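Local coordinates for protein kinectin 1 (Kinesin receptor) (Legionella pneumophila, PDB 4MU6) that is of unknown function but belongs to a Legionella effector, probably membrane-anchored through a part beyond this N-terminal coiled-coil domain, at residues L32-L37 with L286-I290; Q76-D80 with R207-R211; Q115-L119 with R169-I173. All coordinates share one frame. Residue numbers count along the deposited sequence, not the author numbering.

Contact 1 (L32-L37 with L286-I290); sequences LKDLIL and LKSVI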
loop_
_atom_site.group_PDB
_atom_site.type_symbol
_atom_site.label_atom_id
_atom_site.label_comp_id
_atom_site.label_asym_id
_atom_site.label_seq_id
_atom_site.Cartn_x
_atom_site.Cartn_y
_atom_site.Cartn_z
ATOM N N LEU A 32 -11.592 24.036 45.429
ATOM C CA LEU A 32 -12.802 23.293 45.125
ATOM C C LEU A 32 -13.979 24.233 44.876
ATOM O O LEU A 32 -14.771 24.007 43.955
ATOM C CB LEU A 32 -13.094 22.273 46.224
ATOM C CG LEU A 32 -12.118 21.091 46.152
ATOM C CD1 LEU A 32 -12.211 20.210 47.384
ATOM C CD2 LEU A 32 -12.377 20.274 44.894
ATOM N N LYS A 33 -14.055 25.306 45.660
ATOM C CA LYS A 33 -15.093 26.320 45.503
ATOM C C LYS A 33 -15.139 26.895 44.080
ATOM O O LYS A 33 -16.209 27.027 43.485
ATOM C CB LYS A 33 -14.884 27.449 46.512
ATOM C CG LYS A 33 -16.068 28.388 46.654
ATOM C CD LYS A 33 -15.603 29.775 47.049
ATOM C CE LYS A 33 -14.653 30.314 45.995
ATOM N NZ LYS A 33 -14.003 31.589 46.389
ATOM N N ASP A 34 -13.981 27.237 43.527
ATOM C CA ASP A 34 -13.955 27.793 42.172
ATOM C C ASP A 34 -14.340 26.745 41.131
ATOM O O ASP A 34 -15.048 27.040 40.162
ATOM C CB ASP A 34 -12.587 28.416 41.850
ATOM C CG ASP A 34 -12.441 29.822 42.417
ATOM O OD1 ASP A 34 -13.470 30.524 42.542
ATOM O OD2 ASP A 34 -11.309 30.226 42.757
ATOM N N LEU A 35 -13.895 25.513 41.339
ATOM C CA LEU A 35 -14.244 24.462 40.399
ATOM C C LEU A 35 -15.759 24.251 40.381
ATOM O O LEU A 35 -16.343 24.116 39.311
ATOM C CB LEU A 35 -13.476 23.164 40.687
ATOM C CG LEU A 35 -11.965 23.213 40.413
ATOM C CD1 LEU A 35 -11.306 21.958 40.917
ATOM C CD2 LEU A 35 -11.661 23.385 38.917
ATOM N N ILE A 36 -16.399 24.251 41.551
ATOM C CA ILE A 36 -17.855 24.124 41.606
ATOM C C ILE A 36 -18.545 25.292 40.905
ATOM O O ILE A 36 -19.430 25.102 40.078
ATOM C CB ILE A 36 -18.360 24.068 43.044
ATOM C CG1 ILE A 36 -17.766 22.855 43.746
ATOM C CG2 ILE A 36 -19.877 23.995 43.055
ATOM C CD1 ILE A 36 -17.919 22.889 45.249
ATOM N N LEU A 37 -18.128 26.503 41.253
ATOM C CA LEU A 37 -18.650 27.717 40.652
ATOM C C LEU A 37 -18.503 27.774 39.130
ATOM O O LEU A 37 -19.316 28.393 38.445
ATOM C CB LEU A 37 -17.968 28.931 41.277
ATOM C CG LEU A 37 -18.450 29.237 42.686
ATOM C CD1 LEU A 37 -17.701 30.425 43.246
ATOM C CD2 LEU A 37 -19.945 29.506 42.647
ATOM N N LEU A 286 -18.746 24.164 51.308
ATOM C CA LEU A 286 -18.696 23.681 49.930
ATOM C C LEU A 286 -20.060 23.115 49.530
ATOM O O LEU A 286 -20.516 23.282 48.390
ATOM C CB LEU A 286 -17.606 22.635 49.744
ATOM C CG LEU A 286 -16.150 23.102 49.716
ATOM C CD1 LEU A 286 -15.261 21.882 49.796
ATOM C CD2 LEU A 286 -15.835 23.931 48.454
ATOM N N LYS A 287 -20.697 22.448 50.487
ATOM C CA LYS A 287 -22.033 21.907 50.309
ATOM C C LYS A 287 -23.032 23.025 50.030
ATOM O O LYS A 287 -23.945 22.871 49.219
ATOM C CB LYS A 287 -22.441 21.105 51.540
ATOM C CG LYS A 287 -21.794 19.716 51.605
ATOM C CD LYS A 287 -21.856 19.152 53.038
ATOM C CE LYS A 287 -22.210 17.663 53.068
ATOM N NZ LYS A 287 -21.362 16.826 52.178
ATOM N N SER A 288 -22.842 24.159 50.689
ATOM C CA SER A 288 -23.650 25.336 50.400
ATOM C C SER A 288 -23.531 25.760 48.924
ATOM O O SER A 288 -24.530 26.044 48.280
ATOM C CB SER A 288 -23.272 26.485 51.331
ATOM O OG SER A 288 -23.906 27.689 50.937
ATOM N N VAL A 289 -22.315 25.789 48.390
ATOM C CA VAL A 289 -22.127 26.168 46.994
ATOM C C VAL A 289 -22.712 25.101 46.064
ATOM O O VAL A 289 -23.360 25.414 45.052
ATOM C CB VAL A 289 -20.637 26.424 46.634
ATOM C CG1 VAL A 289 -20.540 26.902 45.199
ATOM C CG2 VAL A 289 -20.058 27.462 47.541
ATOM N N ILE A 290 -22.505 23.843 46.432
ATOM C CA ILE A 290 -23.026 22.730 45.654
ATOM C C ILE A 290 -24.550 22.754 45.543
ATOM O O ILE A 290 -25.110 22.628 44.445
ATOM C CB ILE A 290 -22.510 21.394 46.219
ATOM C CG1 ILE A 290 -21.025 21.233 45.857
ATOM C CG2 ILE A 290 -23.311 20.222 45.681
ATOM C CD1 ILE A 290 -20.311 20.135 46.620
#
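Ile36, Val289 and Leu286 carry this contact; each has roughly 70 Å² or more of its surface covered by the other segment. The two helical segments run almost parallel, 5° apart, with axes 9.9 Å from each other, and no hydrogen bond crosses between them. Ile36 sits in the middle and meets three partners: its CG2 lies 3.7 Å from Val289 CG1, while its CD1 is 3.6 Å from Ile290 CG1 and 4.0 Å from Leu286 CD2. Val289 also takes Leu37, CG1 to CD2 at 3.7 Å. Leu286 leaves its CA sideways but reaches across with CD2, which comes 3.9 Å from Leu32 CB and 3.6 Å from the backbone N of Lys33. Lys33 lines the margin with its aliphatic part and leads its amine away. Helix 227-273 covers one side: its Leu267 packs on Ile36 and Ile290, its Leu271 on Leu286 and Ile290. Short helices 29-38 and 280-294 thus pair beside this long helix, whose Tyr260 hydroxyl hydrogen-bonds the carbonyl of Ile36.

Contact 2 (Q76-D80 with R207-R211); sequences QLAED and RAQAR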
loop_
_atom_site.group_PDB
_atom_site.type_symbol
_atom_site.label_atom_id
_atom_site.label_comp_id
_atom_site.label_asym_id
_atom_site.label_seq_id
_atom_site.Cartn_x
_atom_site.Cartn_y
_atom_site.Cartn_z
ATOM N N GLN A 76 1.480 -7.234 -3.413
ATOM C CA GLN A 76 2.578 -6.886 -4.315
ATOM C C GLN A 76 3.597 -8.007 -4.460
ATOM O O GLN A 76 4.120 -8.231 -5.561
ATOM C CB GLN A 76 3.304 -5.622 -3.874
ATOM C CG GLN A 76 4.412 -5.204 -4.841
ATOM C CD GLN A 76 3.876 -4.557 -6.113
ATOM O OE1 GLN A 76 3.213 -3.518 -6.063
ATOM N NE2 GLN A 76 4.181 -5.162 -7.265
ATOM N N LEU A 77 3.907 -8.685 -3.354
ATOM C CA LEU A 77 4.851 -9.793 -3.416
ATOM C C LEU A 77 4.321 -10.860 -4.361
ATOM O O LEU A 77 5.019 -11.285 -5.279
ATOM C CB LEU A 77 5.156 -10.380 -2.037
ATOM C CG LEU A 77 6.309 -11.400 -2.024
ATOM C CD1 LEU A 77 7.604 -10.838 -2.643
ATOM C CD2 LEU A 77 6.588 -11.918 -0.615
ATOM N N ALA A 78 3.072 -11.267 -4.156
ATOM C CA ALA A 78 2.432 -12.230 -5.052
ATOM C C ALA A 78 2.414 -11.793 -6.542
ATOM O O ALA A 78 2.645 -12.614 -7.434
ATOM C CB ALA A 78 1.013 -12.561 -4.553
ATOM N N GLU A 79 2.147 -10.513 -6.808
ATOM C CA GLU A 79 2.165 -10.002 -8.185
ATOM C C GLU A 79 3.553 -10.168 -8.770
ATOM O O GLU A 79 3.710 -10.581 -9.918
ATOM C CB GLU A 79 1.808 -8.515 -8.231
ATOM C CG GLU A 79 0.366 -8.179 -8.537
ATOM C CD GLU A 79 0.131 -6.678 -8.594
ATOM O OE1 GLU A 79 -0.123 -6.065 -7.531
ATOM O OE2 GLU A 79 0.216 -6.105 -9.702
ATOM N N ASP A 80 4.557 -9.827 -7.970
ATOM C CA ASP A 80 5.941 -9.906 -8.410
ATOM C C ASP A 80 6.402 -11.337 -8.682
ATOM O O ASP A 80 7.198 -11.556 -9.595
ATOM C CB ASP A 80 6.874 -9.226 -7.411
ATOM C CG ASP A 80 6.787 -7.721 -7.476
ATOM O OD1 ASP A 80 5.974 -7.221 -8.272
ATOM O OD2 ASP A 80 7.512 -7.033 -6.720
ATOM N N ARG A 207 12.116 -3.304 -5.441
ATOM C CA ARG A 207 11.090 -3.561 -4.434
ATOM C C ARG A 207 11.596 -4.573 -3.398
ATOM O O ARG A 207 11.344 -4.421 -2.204
ATOM C CB ARG A 207 9.750 -3.988 -5.056
ATOM C CG ARG A 207 9.067 -2.863 -5.853
ATOM C CD ARG A 207 7.628 -3.181 -6.223
ATOM N NE ARG A 207 7.483 -4.213 -7.239
ATOM C CZ ARG A 207 7.436 -3.957 -8.546
ATOM N NH1 ARG A 207 7.544 -2.701 -8.975
ATOM N NH2 ARG A 207 7.277 -4.949 -9.422
ATOM N N ALA A 208 12.320 -5.585 -3.869
ATOM C CA ALA A 208 12.896 -6.590 -3.002
ATOM C C ALA A 208 13.942 -5.986 -2.060
ATOM O O ALA A 208 14.089 -6.415 -0.919
ATOM C CB ALA A 208 13.498 -7.719 -3.824
ATOM N N GLN A 209 14.660 -4.980 -2.535
ATOM C CA GLN A 209 15.592 -4.285 -1.665
ATOM C C GLN A 209 14.826 -3.567 -0.547
ATOM O O GLN A 209 15.218 -3.617 0.634
ATOM C CB GLN A 209 16.407 -3.278 -2.462
ATOM C CG GLN A 209 17.437 -2.531 -1.627
ATOM C CD GLN A 209 18.709 -3.333 -1.401
ATOM O OE1 GLN A 209 18.826 -4.476 -1.847
ATOM N NE2 GLN A 209 19.673 -2.734 -0.706
ATOM N N ALA A 210 13.728 -2.908 -0.923
ATOM C CA ALA A 210 12.920 -2.170 0.044
ATOM C C ALA A 210 12.364 -3.110 1.098
ATOM O O ALA A 210 12.209 -2.729 2.261
ATOM C CB ALA A 210 11.779 -1.431 -0.646
ATOM N N ARG A 211 12.048 -4.335 0.691
ATOM C CA ARG A 211 11.494 -5.296 1.632
ATOM C C ARG A 211 12.476 -5.623 2.755
ATOM O O ARG A 211 12.061 -5.836 3.893
ATOM C CB ARG A 211 10.996 -6.564 0.931
ATOM C CG ARG A 211 9.769 -6.317 0.047
ATOM C CD ARG A 211 9.161 -7.618 -0.464
ATOM N NE ARG A 211 8.157 -7.343 -1.479
ATOM C CZ ARG A 211 8.373 -7.368 -2.793
ATOM N NH1 ARG A 211 9.563 -7.694 -3.287
ATOM N NH2 ARG A 211 7.391 -7.078 -3.619
HETATM O O HOH W 1 10.020 -7.870 -6.095
#
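A buried salt-bridge network, one aspartate shared by two arginines, joins two long helices here. Asp80 is the acceptor for both guanidinium groups. Arg207 approaches it with two nitrogens: NH2 donates to Asp80 OD1 at 2.9 Å and NE donates to Asp80 OD2 at 2.9 Å, a bidentate pairing along one edge of the guanidinium. Arg211, one helical turn further on, gives a single bond from NH2 to Asp80 OD2 at 3.1 Å, nearly straight at 170°. A water completes a second route between these two residues, donating to Asp80 OD2 at 2.7 Å and accepting from Arg211 NH1 at 2.9 Å.

Gln76, one turn before Asp80, also hydrogen-bonds the carboxylate: Gln76 NE2 donates to Asp80 OD1 at 2.9 Å. The same amide nitrogen lies over one face of the Arg207 guanidinium, 3.4 Å from Arg207 NE, where two donors meet without bonding. Over a face of the Arg211 guanidinium lies Leu77, with CD1 3.6 Å from Arg211 CZ, an apolar cover for the flat group.

The axes stay 12.0 Å apart and cross at -143°, so long arginine side chains, not close backbone packing, bridge the gap. Helix 43-105 supplies the carboxylate and helix 158-217 the two guanidinium groups. The chain between helices 158-217 and 227-273 packs alongside: Thr224 touches Arg211, Leu225 touches Gln76, and Gln76 OE1 accepts from Ser226 N and from Asn229 at the start of helix 227-273.

Contact 3 (Q115-L119 with R169-I173); sequences QQTEL and REIKI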
loop_
_atom_site.group_PDB
_atom_site.type_symbol
_atom_site.label_atom_id
_atom_site.label_comp_id
_atom_site.label_asym_id
_atom_site.label_seq_id
_atom_site.Cartn_x
_atom_site.Cartn_y
_atom_site.Cartn_z
ATOM N N GLN A 115 21.532 -22.329 -54.775
ATOM C CA GLN A 115 20.465 -22.106 -55.743
ATOM C C GLN A 115 20.993 -21.363 -56.963
ATOM O O GLN A 115 20.623 -21.670 -58.107
ATOM C CB GLN A 115 19.320 -21.302 -55.120
ATOM C CG GLN A 115 18.568 -22.016 -53.994
ATOM C CD GLN A 115 17.960 -23.342 -54.418
ATOM O OE1 GLN A 115 17.338 -23.449 -55.479
ATOM N NE2 GLN A 115 18.143 -24.369 -53.589
ATOM N N GLN A 116 21.850 -20.375 -56.715
ATOM C CA GLN A 116 22.365 -19.538 -57.795
ATOM C C GLN A 116 23.274 -20.313 -58.735
ATOM O O GLN A 116 23.248 -20.117 -59.947
ATOM C CB GLN A 116 23.074 -18.319 -57.229
ATOM C CG GLN A 116 22.101 -17.199 -56.921
ATOM C CD GLN A 116 22.735 -16.079 -56.153
ATOM O OE1 GLN A 116 23.841 -16.220 -55.632
ATOM N NE2 GLN A 116 22.040 -14.948 -56.072
ATOM N N THR A 117 24.060 -21.206 -58.160
ATOM C CA THR A 117 24.913 -22.098 -58.921
ATOM C C THR A 117 24.075 -22.999 -59.810
ATOM O O THR A 117 24.334 -23.121 -61.008
ATOM C CB THR A 117 25.761 -22.943 -57.970
ATOM O OG1 THR A 117 26.735 -22.090 -57.354
ATOM C CG2 THR A 117 26.450 -24.074 -58.710
ATOM N N GLU A 118 23.056 -23.621 -59.231
ATOM C CA GLU A 118 22.138 -24.422 -60.031
ATOM C C GLU A 118 21.422 -23.561 -61.074
ATOM O O GLU A 118 21.175 -24.007 -62.199
ATOM C CB GLU A 118 21.115 -25.139 -59.139
ATOM C CG GLU A 118 21.728 -26.101 -58.121
ATOM C CD GLU A 118 22.140 -27.444 -58.719
ATOM O OE1 GLU A 118 22.253 -27.552 -59.964
ATOM O OE2 GLU A 118 22.348 -28.399 -57.933
ATOM N N LEU A 119 21.085 -22.327 -60.706
ATOM C CA LEU A 119 20.386 -21.441 -61.636
ATOM C C LEU A 119 21.298 -21.097 -62.822
ATOM O O LEU A 119 20.847 -21.001 -63.966
ATOM C CB LEU A 119 19.925 -20.171 -60.925
ATOM C CG LEU A 119 19.290 -19.079 -61.778
ATOM C CD1 LEU A 119 18.137 -19.625 -62.623
ATOM C CD2 LEU A 119 18.826 -17.947 -60.876
ATOM N N ARG A 169 13.808 -22.000 -59.487
ATOM C CA ARG A 169 15.032 -21.559 -58.818
ATOM C C ARG A 169 14.907 -20.112 -58.355
ATOM O O ARG A 169 15.306 -19.770 -57.234
ATOM C CB ARG A 169 16.256 -21.686 -59.729
ATOM C CG ARG A 169 16.671 -23.110 -60.045
ATOM C CD ARG A 169 17.141 -23.844 -58.808
ATOM N NE ARG A 169 17.438 -25.246 -59.096
ATOM C CZ ARG A 169 17.928 -26.098 -58.203
ATOM N NH1 ARG A 169 18.161 -25.677 -56.984
ATOM N NH2 ARG A 169 18.185 -27.363 -58.528
ATOM N N GLU A 170 14.355 -19.266 -59.221
ATOM C CA GLU A 170 14.244 -17.835 -58.929
ATOM C C GLU A 170 13.266 -17.531 -57.801
ATOM O O GLU A 170 13.499 -16.630 -56.991
ATOM C CB GLU A 170 13.847 -17.050 -60.182
ATOM C CG GLU A 170 14.906 -17.040 -61.270
ATOM C CD GLU A 170 14.605 -16.030 -62.369
ATOM O OE1 GLU A 170 13.632 -16.241 -63.137
ATOM O OE2 GLU A 170 15.347 -15.025 -62.465
ATOM N N ILE A 171 12.165 -18.268 -57.756
ATOM C CA ILE A 171 11.208 -18.113 -56.666
ATOM C C ILE A 171 11.863 -18.558 -55.359
ATOM O O ILE A 171 11.675 -17.940 -54.305
ATOM C CB ILE A 171 9.898 -18.897 -56.933
ATOM C CG1 ILE A 171 9.088 -18.220 -58.052
ATOM C CG2 ILE A 171 9.057 -18.992 -55.661
ATOM C CD1 ILE A 171 7.908 -19.042 -58.603
ATOM N N LYS A 172 12.647 -19.629 -55.432
ATOM C CA LYS A 172 13.290 -20.146 -54.236
ATOM C C LYS A 172 14.269 -19.108 -53.687
ATOM O O LYS A 172 14.318 -18.867 -52.486
ATOM C CB LYS A 172 13.987 -21.481 -54.508
ATOM C CG LYS A 172 14.768 -22.047 -53.313
ATOM C CD LYS A 172 13.905 -22.164 -52.052
ATOM C CE LYS A 172 14.677 -22.863 -50.944
ATOM N NZ LYS A 172 13.933 -22.970 -49.663
ATOM N N ILE A 173 15.013 -18.473 -54.587
ATOM C CA ILE A 173 15.990 -17.473 -54.190
ATOM C C ILE A 173 15.300 -16.244 -53.608
ATOM O O ILE A 173 15.760 -15.677 -52.611
ATOM C CB ILE A 173 16.896 -17.097 -55.381
ATOM C CG1 ILE A 173 17.838 -18.262 -55.689
ATOM C CG2 ILE A 173 17.659 -15.825 -55.107
ATOM C CD1 ILE A 173 18.500 -18.193 -57.059
#
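Two bent side chains set the polar half of this antiparallel pair. Gln115, m at both chi1 and chi2, and Arg169, likewise m and m before its chain extends, turn so that Arg169 NH1 donates to Gln115 OE1 at 2.8 Å. The Arg169 guanidinium then lies with one face on Glu118, whose CB is 3.5 Å from Arg169 CZ. Glu118, also m,m, carries its carboxylate away, and OE1 stays 4.3 Å from Arg169 NH2, near enough for charges to feel each other but no salt bridge. Lys172 (t, p, then extended) lays its CG 3.6 Å from Gln115 CD and sends its amine off. The apolar half centres on Ile173: CG1 is 3.4 Å from Gln115 CB, and CD1 is 3.7 Å from Gln116 CG and 3.8 Å from Leu119 CD2. Leu119 is t,p. The axes lie 9.7 Å apart at -161°; an apolar seam flanked by polar side chains is consistent with an antiparallel helical hairpin arm, as expected in the LegC3 N-terminal coiled-coil family.

Overall arrangement
The three contacts are strung along one elongated helical molecule, with contacts 1 and 3 on opposite sides of its centre, their own centres about 118 Å apart. Contact 2 lies nearest the middle and is buried, yet it is the most charged; contact 1, partly buried at one end, is joined by apolar packing without a hydrogen bond, and contact 3, at the surface of the far arm, mixes both. Contacts 2 and 3 share helix 158-217, which faces helix 43-105 in one and helix 108-127 in the other; contact 1 uses none of these three helices. In sequence they nest: contact 3 inside contact 2, and contact 2 inside contact 1, as expected of a chain that runs out and doubles back.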